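Local coordinates for protein cellulose 1,4-beta-cellobiosidase (Clostridium thermocellum, PDB 3ZQX) that is the family 3b carbohydrate-binding module of a cellulosomal cellobiohydrolase and belongs to a family whose members typically anchor such enzymes to cellulose, at residues Thr16-Lys20 and Phe99-Tyr103; Asp37-Tyr43 and Lys129-Asn135; Gly64-Ser69 and Gln80-Val86. The protein carries 1 engineered substitution. All coordinates share one frame. Residue numbers count along the deposited sequence, not the author numbering.

Contact 1. Residues Thr16-Lys20 and Phe99-Tyr103; sequences TQEIK and FVIRY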
loop_
_atom_site.group_PDB
_atom_site.type_symbol
_atom_site.label_atom_id
_atom_site.label_comp_id
_atom_site.label_asym_id
_atom_site.label_seq_id
_atom_site.Cartn_x
_atom_site.Cartn_y
_atom_site.Cartn_z
ATOM N N THR A 16 -12.036 9.961 -9.149
ATOM C CA THR A 16 -11.391 9.121 -10.146
ATOM C C THR A 16 -11.872 7.695 -10.003
ATOM O O THR A 16 -12.212 7.263 -8.902
ATOM C CB THR A 16 -9.852 9.146 -9.997
ATOM O OG1 THR A 16 -9.265 8.260 -10.955
ATOM C CG2 THR A 16 -9.431 8.712 -8.601
ATOM N N GLN A 17 -11.854 6.952 -11.100
ATOM C CA GLN A 17 -12.152 5.534 -11.044
ATOM C C GLN A 17 -10.970 4.703 -10.553
ATOM O O GLN A 17 -11.141 3.520 -10.252
ATOM C CB GLN A 17 -12.601 5.041 -12.413
ATOM C CG GLN A 17 -13.906 5.654 -12.861
ATOM C CD GLN A 17 -14.066 5.583 -14.355
ATOM O OE1 GLN A 17 -13.240 6.111 -15.096
ATOM N NE2 GLN A 17 -15.103 4.893 -14.813
ATOM N N GLU A 18 -9.774 5.285 -10.511
ATOM C CA GLU A 18 -8.593 4.544 -10.096
ATOM C C GLU A 18 -7.760 5.324 -9.086
ATOM O O GLU A 18 -7.153 6.341 -9.420
ATOM C CB GLU A 18 -7.726 4.219 -11.317
ATOM C CG GLU A 18 -8.397 3.265 -12.288
ATOM C CD GLU A 18 -7.500 2.857 -13.438
ATOM O OE1 GLU A 18 -6.604 3.639 -13.807
ATOM O OE2 GLU A 18 -7.692 1.746 -13.969
ATOM N N ILE A 19 -7.684 4.825 -7.856
ATOM C CA ILE A 19 -6.609 5.237 -6.967
ATOM C C ILE A 19 -5.342 4.675 -7.593
ATOM O O ILE A 19 -5.354 3.531 -8.039
ATOM C CB ILE A 19 -6.800 4.667 -5.542
ATOM C CG1 ILE A 19 -8.093 5.195 -4.914
ATOM C CG2 ILE A 19 -5.588 4.964 -4.679
ATOM C CD1 ILE A 19 -8.458 4.522 -3.601
ATOM N N LYS A 20 -4.294 5.486 -7.727
ATOM C CA LYS A 20 -3.087 5.008 -8.386
ATOM C C LYS A 20 -1.851 5.667 -7.813
ATOM O O LYS A 20 -1.765 6.897 -7.765
ATOM C CB LYS A 20 -3.169 5.285 -9.892
ATOM C CG LYS A 20 -1.991 4.752 -10.698
ATOM C CD LYS A 20 -2.146 5.013 -12.185
ATOM C CE LYS A 20 -0.956 4.483 -12.965
ATOM N NZ LYS A 20 -1.092 4.725 -14.420
ATOM N N PHE A 99 0.470 0.414 -7.883
ATOM C CA PHE A 99 -0.848 -0.012 -7.448
ATOM C C PHE A 99 -1.951 0.808 -8.056
ATOM O O PHE A 99 -1.833 2.035 -8.195
ATOM C CB PHE A 99 -0.978 -0.060 -5.907
ATOM C CG PHE A 99 -1.054 1.287 -5.219
ATOM C CD1 PHE A 99 0.094 2.019 -4.941
ATOM C CD2 PHE A 99 -2.281 1.783 -4.786
ATOM C CE1 PHE A 99 0.012 3.236 -4.284
ATOM C CE2 PHE A 99 -2.363 2.990 -4.118
ATOM C CZ PHE A 99 -1.219 3.718 -3.868
ATOM N N VAL A 100 -3.021 0.101 -8.411
ATOM C CA VAL A 100 -4.297 0.681 -8.786
ATOM C C VAL A 100 -5.368 0.001 -7.944
ATOM O O VAL A 100 -5.339 -1.232 -7.763
ATOM C CB VAL A 100 -4.593 0.438 -10.275
ATOM C CG1 VAL A 100 -6.075 0.630 -10.585
ATOM C CG2 VAL A 100 -3.732 1.353 -11.139
ATOM N N ILE A 101 -6.295 0.799 -7.416
ATOM C CA ILE A 101 -7.485 0.269 -6.764
ATOM C C ILE A 101 -8.689 0.787 -7.528
ATOM O O ILE A 101 -8.858 2.004 -7.705
ATOM C CB ILE A 101 -7.607 0.726 -5.295
ATOM C CG1 ILE A 101 -6.373 0.324 -4.485
ATOM C CG2 ILE A 101 -8.882 0.165 -4.666
ATOM C CD1 ILE A 101 -6.224 1.095 -3.196
ATOM N N ARG A 102 -9.517 -0.126 -8.013
ATOM C CA ARG A 102 -10.688 0.252 -8.787
ATOM C C ARG A 102 -11.867 -0.618 -8.403
ATOM O O ARG A 102 -11.716 -1.577 -7.654
ATOM C CB ARG A 102 -10.405 0.164 -10.282
ATOM C CG ARG A 102 -10.111 -1.208 -10.800
ATOM C CD ARG A 102 -9.733 -1.007 -12.260
ATOM N NE ARG A 102 -9.309 -2.218 -12.942
ATOM C CZ ARG A 102 -8.284 -2.278 -13.787
ATOM N NH1 ARG A 102 -7.549 -1.199 -14.056
ATOM N NH2 ARG A 102 -7.988 -3.429 -14.360
ATOM N N TYR A 103 -13.047 -0.248 -8.874
ATOM C CA TYR A 103 -14.238 -1.066 -8.702
ATOM C C TYR A 103 -14.520 -1.927 -9.927
ATOM O O TYR A 103 -14.270 -1.510 -11.060
ATOM C CB TYR A 103 -15.441 -0.171 -8.451
ATOM C CG TYR A 103 -15.449 0.500 -7.103
ATOM C CD1 TYR A 103 -15.885 -0.181 -5.983
ATOM C CD2 TYR A 103 -15.025 1.815 -6.948
ATOM C CE1 TYR A 103 -15.909 0.422 -4.743
ATOM C CE2 TYR A 103 -15.045 2.431 -5.710
ATOM C CZ TYR A 103 -15.485 1.730 -4.610
ATOM O OH TYR A 103 -15.531 2.308 -3.362
HETATM O O HOH W 1 -13.465 2.093 -10.453
#

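Contact 2. Residues Asp37-Tyr43 and Lys129-Asn135; sequences DIVLRYY and KVTLYKN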
loop_
_atom_site.group_PDB
_atom_site.type_symbol
_atom_site.label_atom_id
_atom_site.label_comp_id
_atom_site.label_asym_id
_atom_site.label_seq_id
_atom_site.Cartn_x
_atom_site.Cartn_y
_atom_site.Cartn_z
ATOM N N ASP A 37 6.118 -12.430 5.663
ATOM C CA ASP A 37 5.885 -12.027 7.051
ATOM C C ASP A 37 5.491 -10.556 7.214
ATOM O O ASP A 37 5.287 -10.094 8.340
ATOM C CB ASP A 37 7.121 -12.331 7.895
ATOM C CG ASP A 37 7.367 -13.807 8.021
ATOM O OD1 ASP A 37 6.380 -14.569 8.124
ATOM O OD2 ASP A 37 8.542 -14.219 8.005
ATOM N N ILE A 38 5.366 -9.835 6.111
ATOM C CA ILE A 38 5.099 -8.399 6.155
ATOM C C ILE A 38 3.728 -8.066 5.572
ATOM O O ILE A 38 3.349 -8.609 4.531
ATOM C CB ILE A 38 6.227 -7.637 5.421
ATOM C CG1 ILE A 38 7.546 -7.799 6.185
ATOM C CG2 ILE A 38 5.869 -6.174 5.231
ATOM C CD1 ILE A 38 8.779 -7.382 5.421
ATOM N N VAL A 39 2.985 -7.203 6.260
ATOM C CA VAL A 39 1.670 -6.755 5.829
ATOM C C VAL A 39 1.728 -5.246 5.624
ATOM O O VAL A 39 2.157 -4.512 6.518
ATOM C CB VAL A 39 0.622 -7.077 6.914
ATOM C CG1 VAL A 39 -0.723 -6.467 6.570
ATOM C CG2 VAL A 39 0.497 -8.586 7.116
ATOM N N LEU A 40 1.306 -4.786 4.451
ATOM C CA LEU A 40 1.225 -3.359 4.143
ATOM C C LEU A 40 -0.241 -2.936 4.070
ATOM O O LEU A 40 -1.069 -3.675 3.533
ATOM C CB LEU A 40 1.920 -3.085 2.801
ATOM C CG LEU A 40 1.869 -1.664 2.225
ATOM C CD1 LEU A 40 3.083 -1.375 1.344
ATOM C CD2 LEU A 40 0.585 -1.412 1.456
ATOM N N ARG A 41 -0.568 -1.755 4.605
ATOM C CA ARG A 41 -1.930 -1.230 4.473
ATOM C C ARG A 41 -1.957 0.211 3.983
ATOM O O ARG A 41 -1.233 1.076 4.492
ATOM C CB ARG A 41 -2.707 -1.350 5.790
ATOM C CG ARG A 41 -2.932 -2.793 6.189
ATOM C CD ARG A 41 -3.673 -2.942 7.511
ATOM N NE ARG A 41 -3.903 -4.367 7.754
ATOM C CZ ARG A 41 -4.346 -4.883 8.894
ATOM N NH1 ARG A 41 -4.591 -4.100 9.930
ATOM N NH2 ARG A 41 -4.527 -6.195 8.994
ATOM N N TYR A 42 -2.799 0.432 2.974
ATOM C CA TYR A 42 -3.101 1.747 2.423
ATOM C C TYR A 42 -4.561 2.050 2.737
ATOM O O TYR A 42 -5.460 1.327 2.302
ATOM C CB TYR A 42 -2.867 1.745 0.897
ATOM C CG TYR A 42 -3.261 3.041 0.202
ATOM C CD1 TYR A 42 -4.569 3.269 -0.202
ATOM C CD2 TYR A 42 -2.319 4.038 -0.040
ATOM C CE1 TYR A 42 -4.929 4.454 -0.829
ATOM C CE2 TYR A 42 -2.670 5.224 -0.654
ATOM C CZ TYR A 42 -3.972 5.433 -1.053
ATOM O OH TYR A 42 -4.289 6.628 -1.662
ATOM N N TYR A 43 -4.782 3.102 3.519
ATOM C CA TYR A 43 -6.092 3.402 4.093
ATOM C C TYR A 43 -6.910 4.312 3.199
ATOM O O TYR A 43 -6.446 5.376 2.786
ATOM C CB TYR A 43 -5.916 4.030 5.485
ATOM C CG TYR A 43 -5.193 3.097 6.425
ATOM C CD1 TYR A 43 -5.886 2.120 7.120
ATOM C CD2 TYR A 43 -3.804 3.145 6.563
ATOM C CE1 TYR A 43 -5.228 1.230 7.956
ATOM C CE2 TYR A 43 -3.133 2.262 7.394
ATOM C CZ TYR A 43 -3.848 1.311 8.089
ATOM O OH TYR A 43 -3.162 0.438 8.899
ATOM N N LYS A 129 1.859 7.381 6.419
ATOM C CA LYS A 129 0.424 7.088 6.370
ATOM C C LYS A 129 0.088 5.772 5.675
ATOM O O LYS A 129 -1.082 5.441 5.525
ATOM C CB LYS A 129 -0.364 8.255 5.783
ATOM C CG LYS A 129 -0.326 9.491 6.668
ATOM C CD LYS A 129 -1.104 10.643 6.053
ATOM C CE LYS A 129 -1.053 11.875 6.943
ATOM N NZ LYS A 129 -1.745 13.035 6.312
ATOM N N VAL A 130 1.115 5.034 5.271
ATOM C CA VAL A 130 0.975 3.650 4.835
ATOM C C VAL A 130 1.736 2.835 5.861
ATOM O O VAL A 130 2.899 3.118 6.139
ATOM C CB VAL A 130 1.538 3.452 3.409
ATOM C CG1 VAL A 130 1.599 1.975 3.020
ATOM C CG2 VAL A 130 0.699 4.237 2.417
ATOM N N THR A 131 1.092 1.826 6.423
ATOM C CA THR A 131 1.658 1.089 7.545
ATOM C C THR A 131 2.244 -0.249 7.121
ATOM O O THR A 131 1.858 -0.830 6.094
ATOM C CB THR A 131 0.603 0.812 8.611
ATOM O OG1 THR A 131 -0.509 0.185 7.969
ATOM C CG2 THR A 131 0.169 2.102 9.313
ATOM N N LEU A 132 3.231 -0.694 7.891
ATOM C CA LEU A 132 3.704 -2.073 7.832
ATOM C C LEU A 132 3.543 -2.743 9.183
ATOM O O LEU A 132 3.843 -2.143 10.227
ATOM C CB LEU A 132 5.180 -2.158 7.455
ATOM C CG LEU A 132 5.579 -1.593 6.104
ATOM C CD1 LEU A 132 7.093 -1.645 5.941
ATOM C CD2 LEU A 132 4.870 -2.335 4.976
ATOM N N TYR A 133 3.107 -4.001 9.137
ATOM C CA TYR A 133 3.023 -4.874 10.302
ATOM C C TYR A 133 3.888 -6.097 10.073
ATOM O O TYR A 133 4.006 -6.598 8.939
ATOM C CB TYR A 133 1.584 -5.332 10.543
ATOM C CG TYR A 133 0.651 -4.209 10.915
ATOM C CD1 TYR A 133 0.051 -3.423 9.939
ATOM C CD2 TYR A 133 0.381 -3.916 12.243
ATOM C CE1 TYR A 133 -0.799 -2.386 10.278
ATOM C CE2 TYR A 133 -0.474 -2.875 12.587
ATOM C CZ TYR A 133 -1.054 -2.114 11.595
ATOM O OH TYR A 133 -1.907 -1.074 11.908
ATOM N N LYS A 134 4.528 -6.546 11.144
ATOM C CA LYS A 134 5.350 -7.735 11.111
ATOM C C LYS A 134 5.366 -8.309 12.520
ATOM O O LYS A 134 5.463 -7.558 13.494
ATOM C CB LYS A 134 6.753 -7.333 10.672
ATOM C CG LYS A 134 7.768 -8.441 10.711
ATOM C CD LYS A 134 9.062 -8.040 10.008
ATOM C CE LYS A 134 9.609 -6.710 10.518
ATOM N NZ LYS A 134 10.056 -6.760 11.940
ATOM N N ASN A 135 5.321 -9.627 12.639
ATOM C CA ASN A 135 5.323 -10.275 13.941
ATOM C C ASN A 135 4.233 -9.739 14.861
ATOM O O ASN A 135 4.434 -9.623 16.061
ATOM C CB ASN A 135 6.689 -10.151 14.615
ATOM C CG ASN A 135 6.861 -11.148 15.752
ATOM O OD1 ASN A 135 6.430 -12.298 15.653
ATOM N ND2 ASN A 135 7.481 -10.712 16.835
HETATM O O HOH W 2 4.953 -11.496 10.599
HETATM O O HOH W 3 -4.797 -1.173 10.333
#

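Contact 3. Residues Gly64-Ser69 and Gln80-Val86; sequences GNLIPS and QLEFKDV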
loop_
_atom_site.group_PDB
_atom_site.type_symbol
_atom_site.label_atom_id
_atom_site.label_comp_id
_atom_site.label_asym_id
_atom_site.label_seq_id
_atom_site.Cartn_x
_atom_site.Cartn_y
_atom_site.Cartn_z
ATOM N N GLY A 64 2.819 -11.389 -9.500
ATOM C CA GLY A 64 2.259 -12.651 -9.049
ATOM C C GLY A 64 2.647 -13.024 -7.630
ATOM O O GLY A 64 2.072 -13.940 -7.044
ATOM N N ASN A 65 3.623 -12.317 -7.072
ATOM C CA ASN A 65 4.023 -12.539 -5.692
ATOM C C ASN A 65 3.293 -11.649 -4.694
ATOM O O ASN A 65 3.559 -11.716 -3.499
ATOM C CB ASN A 65 5.532 -12.406 -5.556
ATOM C CG ASN A 65 6.244 -13.588 -6.153
ATOM O OD1 ASN A 65 5.840 -14.724 -5.921
ATOM N ND2 ASN A 65 7.274 -13.338 -6.953
ATOM N N LEU A 66 2.362 -10.833 -5.193
ATOM C CA LEU A 66 1.526 -10.002 -4.338
ATOM C C LEU A 66 0.233 -10.731 -4.002
ATOM O O LEU A 66 -0.332 -11.439 -4.834
ATOM C CB LEU A 66 1.183 -8.689 -5.045
ATOM C CG LEU A 66 2.370 -7.861 -5.548
ATOM C CD1 LEU A 66 1.909 -6.631 -6.309
ATOM C CD2 LEU A 66 3.274 -7.464 -4.390
ATOM N N ILE A 67 -0.236 -10.535 -2.776
ATOM C CA ILE A 67 -1.479 -11.133 -2.306
ATOM C C ILE A 67 -2.348 -10.003 -1.760
ATOM O O ILE A 67 -2.239 -9.635 -0.589
ATOM C CB ILE A 67 -1.216 -12.188 -1.210
ATOM C CG1 ILE A 67 -0.208 -13.233 -1.694
ATOM C CG2 ILE A 67 -2.520 -12.856 -0.789
ATOM C CD1 ILE A 67 0.228 -14.212 -0.618
ATOM N N PRO A 68 -3.163 -9.385 -2.623
ATOM C CA PRO A 68 -4.000 -8.264 -2.188
ATOM C C PRO A 68 -5.285 -8.687 -1.500
ATOM O O PRO A 68 -5.879 -9.702 -1.861
ATOM C CB PRO A 68 -4.324 -7.556 -3.502
ATOM C CG PRO A 68 -4.379 -8.673 -4.508
ATOM C CD PRO A 68 -3.283 -9.634 -4.073
ATOM N N SER A 69 -5.756 -7.850 -0.588
ATOM C CA SER A 69 -7.071 -8.014 0.008
ATOM C C SER A 69 -7.549 -6.651 0.473
ATOM O O SER A 69 -6.805 -5.667 0.411
ATOM C CB SER A 69 -7.022 -9.016 1.178
ATOM O OG SER A 69 -6.123 -8.603 2.192
ATOM N N GLN A 80 -4.960 -4.062 1.735
ATOM C CA GLN A 80 -3.873 -4.785 2.360
ATOM C C GLN A 80 -3.071 -5.513 1.291
ATOM O O GLN A 80 -3.628 -6.161 0.399
ATOM C CB GLN A 80 -4.424 -5.804 3.362
ATOM C CG GLN A 80 -3.371 -6.731 3.941
ATOM C CD GLN A 80 -3.859 -7.391 5.209
ATOM O OE1 GLN A 80 -4.182 -6.711 6.172
ATOM N NE2 GLN A 80 -3.951 -8.721 5.208
ATOM N N LEU A 81 -1.752 -5.392 1.373
ATOM C CA LEU A 81 -0.876 -6.238 0.577
ATOM C C LEU A 81 -0.107 -7.171 1.469
ATOM O O LEU A 81 0.555 -6.749 2.431
ATOM C CB LEU A 81 0.121 -5.434 -0.248
ATOM C CG LEU A 81 -0.484 -4.582 -1.349
ATOM C CD1 LEU A 81 0.619 -3.869 -2.103
ATOM C CD2 LEU A 81 -1.331 -5.442 -2.289
ATOM N N GLU A 82 -0.229 -8.447 1.145
ATOM C CA GLU A 82 0.630 -9.485 1.670
ATOM C C GLU A 82 1.436 -10.023 0.491
ATOM O O GLU A 82 1.271 -9.575 -0.645
ATOM C CB GLU A 82 -0.194 -10.566 2.366
ATOM C CG GLU A 82 -0.746 -10.074 3.693
ATOM C CD GLU A 82 -1.768 -10.995 4.291
ATOM O OE1 GLU A 82 -2.866 -11.102 3.713
ATOM O OE2 GLU A 82 -1.480 -11.610 5.342
ATOM N N PHE A 83 2.323 -10.971 0.766
ATOM C CA PHE A 83 3.307 -11.402 -0.209
ATOM C C PHE A 83 3.554 -12.886 -0.085
ATOM O O PHE A 83 3.424 -13.470 0.982
ATOM C CB PHE A 83 4.643 -10.680 0.025
ATOM C CG PHE A 83 4.516 -9.181 0.021
ATOM C CD1 PHE A 83 4.181 -8.502 1.182
ATOM C CD2 PHE A 83 4.711 -8.455 -1.139
ATOM C CE1 PHE A 83 4.023 -7.119 1.176
ATOM C CE2 PHE A 83 4.564 -7.072 -1.152
ATOM C CZ PHE A 83 4.223 -6.409 0.008
ATOM N N LYS A 84 3.942 -13.489 -1.197
ATOM C CA LYS A 84 4.502 -14.834 -1.187
ATOM C C LYS A 84 5.916 -14.775 -0.612
ATOM O O LYS A 84 6.383 -13.698 -0.210
ATOM C CB LYS A 84 4.492 -15.406 -2.599
ATOM C CG LYS A 84 3.081 -15.616 -3.129
ATOM C CD LYS A 84 3.068 -16.316 -4.468
ATOM C CE LYS A 84 1.643 -16.446 -4.994
ATOM N NZ LYS A 84 1.634 -16.947 -6.400
ATOM N N ASP A 85 6.620 -15.911 -0.600
ATOM C CA ASP A 85 7.866 -15.961 0.158
ATOM C C ASP A 85 8.941 -15.487 -0.814
ATOM O O ASP A 85 9.649 -16.267 -1.450
ATOM C CB ASP A 85 8.098 -17.450 0.538
ATOM C CG ASP A 85 9.347 -17.685 1.376
ATOM O OD1 ASP A 85 9.974 -16.723 1.841
ATOM O OD2 ASP A 85 9.700 -18.864 1.584
ATOM N N VAL A 86 9.201 -14.188 -0.701
ATOM C CA VAL A 86 10.182 -13.468 -1.497
ATOM C C VAL A 86 11.079 -12.839 -0.465
ATOM O O VAL A 86 10.607 -12.122 0.419
ATOM C CB VAL A 86 9.565 -12.366 -2.389
ATOM C CG1 VAL A 86 10.664 -11.525 -3.027
ATOM C CG2 VAL A 86 8.681 -12.983 -3.465
HETATM O O HOH W 4 4.581 -16.356 -7.887
HETATM O O HOH W 5 -3.757 -9.611 1.752
#

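Contact 1. Residues Thr16-Lys20 and Phe99-Tyr103
An antiparallel strand pairing in the larger sheet of a beta sandwich joins the start of strand 15-27 to strand 97-103, close to the calcium site. Ile19 and Ile101 form a hydrogen-bonded pair: Ile19 N gives to Ile101 O at 3.1 Å and Ile101 N returns to Ile19 O at 3.0 Å. The next pair, Lys20 and Val100, is non-hydrogen-bonded, and there the strands come closer, with 4.5 Å between the CA atoms. CA-H...O contacts supplement the amide bonds, the shortest from Val100 CA to Ile19 O at 3.1 Å. Side chains divide by face in the manner of a sandwich. Ile19 and Ile101, with CB atoms 4.0 Å apart, pack against Tyr42 of the facing sheet, and Ile19 CG2 also reaches Phe99 CE2 at 3.8 Å; the side chain of Ile19 lies about 6 Å from the calcium bound by Thr45, Glu47, Asp110, Asn113 and Asp114. On the other face Lys20 CG touches Val100 CG2 at 3.8 Å, and a salt bridge runs from Arg102 NH1 to Glu18 OE2 at 2.9 Å, the same nitrogen also bonding to Tyr57. Direct pairing stops at the loop end. Thr16 OG1 accepts from Glu18 N at 3.1 Å in an ST turn, and a water spans the wider gap, 2.7 Å from Gln17 O and 2.9 Å from Tyr103 N.

Contact 2. Residues Asp37-Tyr43 and Lys129-Asn135
Interlocking aliphatic side chains line one face of the strand pair 38-43 and 130-134. Leu40 fits between two residues of the partner strand: its CG meets Val130 CG1 and its CB meets Leu132 CD2, both at 3.7 Å. Leu132 CD2 in turn fills the hollow between Leu40 and Ile38, whose CG2 is 4.0 Å away. Val130 is forked, so that while CG1 abuts Leu40, CG2 lies 3.9 Å from Tyr42 CD2. Four backbone bonds hold this register. Val39 and Tyr133 exchange two, Val39 N to Tyr133 O at 2.9 Å and Tyr133 N to Val39 O at 2.8 Å; Arg41 N to Thr131 O at 3.0 Å and Thr131 N to Arg41 O at 3.1 Å form the other two. The strands are adjacent members of the five-stranded sheet of a beta sandwich, and the leucine-valine face is pressed onto the opposite sheet, where Phe23, Ile25, Val3 and Val5 receive it. The reverse face, with Val39, Arg41, Thr131 and Tyr133, is more mixed and more polar. Tyr133 lies alongside Val39, CB to CB 4.1 Å, and its CE1 is 4.0 Å from Arg41 CD, while Arg41 NE bonds to Gln80 in the strand on the other side. Tyr43 turns its ring edge to Thr131, hydrogen-bonding through OH to Thr131 OG1 at 2.8 Å. The pocket left among these polar ends holds a water, 3.0 Å from Arg41 NH1, 2.7 Å from Tyr43 OH and 3.3 Å from Tyr133 OH.

Contact 3. Residues Gly64-Ser69 and Gln80-Val86
Backbone amides and carbonyls are matched along most of this pairing. Ser69 and Gln80 exchange two bonds, Ser69 N to Gln80 O at 2.9 Å and Gln80 N to Ser69 O at 2.8 Å; Ile67 and Glu82 do likewise, Ile67 N to Glu82 O at 2.8 Å and Glu82 N to Ile67 O at 2.9 Å. Pro68, which lacks an amide hydrogen, falls at a non-hydrogen-bonded position opposite Leu81, so its ring costs the pairing no bond. Beyond the strand ends Lys84 N still reaches Asn65 O at 2.9 Å, and the extended Lys84 side chain reaches across, its NZ bonding to Gly64 O at 3.1 Å. A water supplies Asn65 OD1 at 2.8 Å, while Asn65 ND2 is taken by the carbonyl of Ile61. On the face of Ile67, Ser69, Gln80 and Glu82, where exposed Ile67 lies along Glu82 and Lys84, a second water donates to Ile67 O at 2.8 Å and Glu82 OE1 at 2.6 Å and accepts from Ser69 OG at 2.6 Å; Gln80 NE2 adds a weak bond to Glu82 OE1 at 3.0 Å. Opposite, Leu66 CD2 packs on Phe83 CE2 at 3.5 Å and Pro68 CB on Leu81 CD2 at 3.9 Å, with Phe54 of the facing sheet against Leu66, Pro68 and Leu81. One face largely open to solvent and the other turned to the core suit a beta hairpin, strands 66-71 and 78-83, at a beta sandwich's margin.

In the fold
Contacts 2 and 3 share the five-stranded sheet, with centres 12 Å apart. Strands 38-43 and 78-83 are neighbours in it, joined by a probable hydrogen bond from Leu81 N to Leu40 O (2.8 Å), so four of its strands run through these two contacts. Contact 1 belongs to the opposing sheet, its centre 19 Å from contact 2 and 18 Å from contact 3. Tyr42 bridges the layers, packing on Ile19, Phe99 and Ile101. Along the chain, contact 3 is local and falls between the segments of contact 2, whereas contacts 1 and 2 alternate. Chain-distant strands thus interleave into a single compact sandwich.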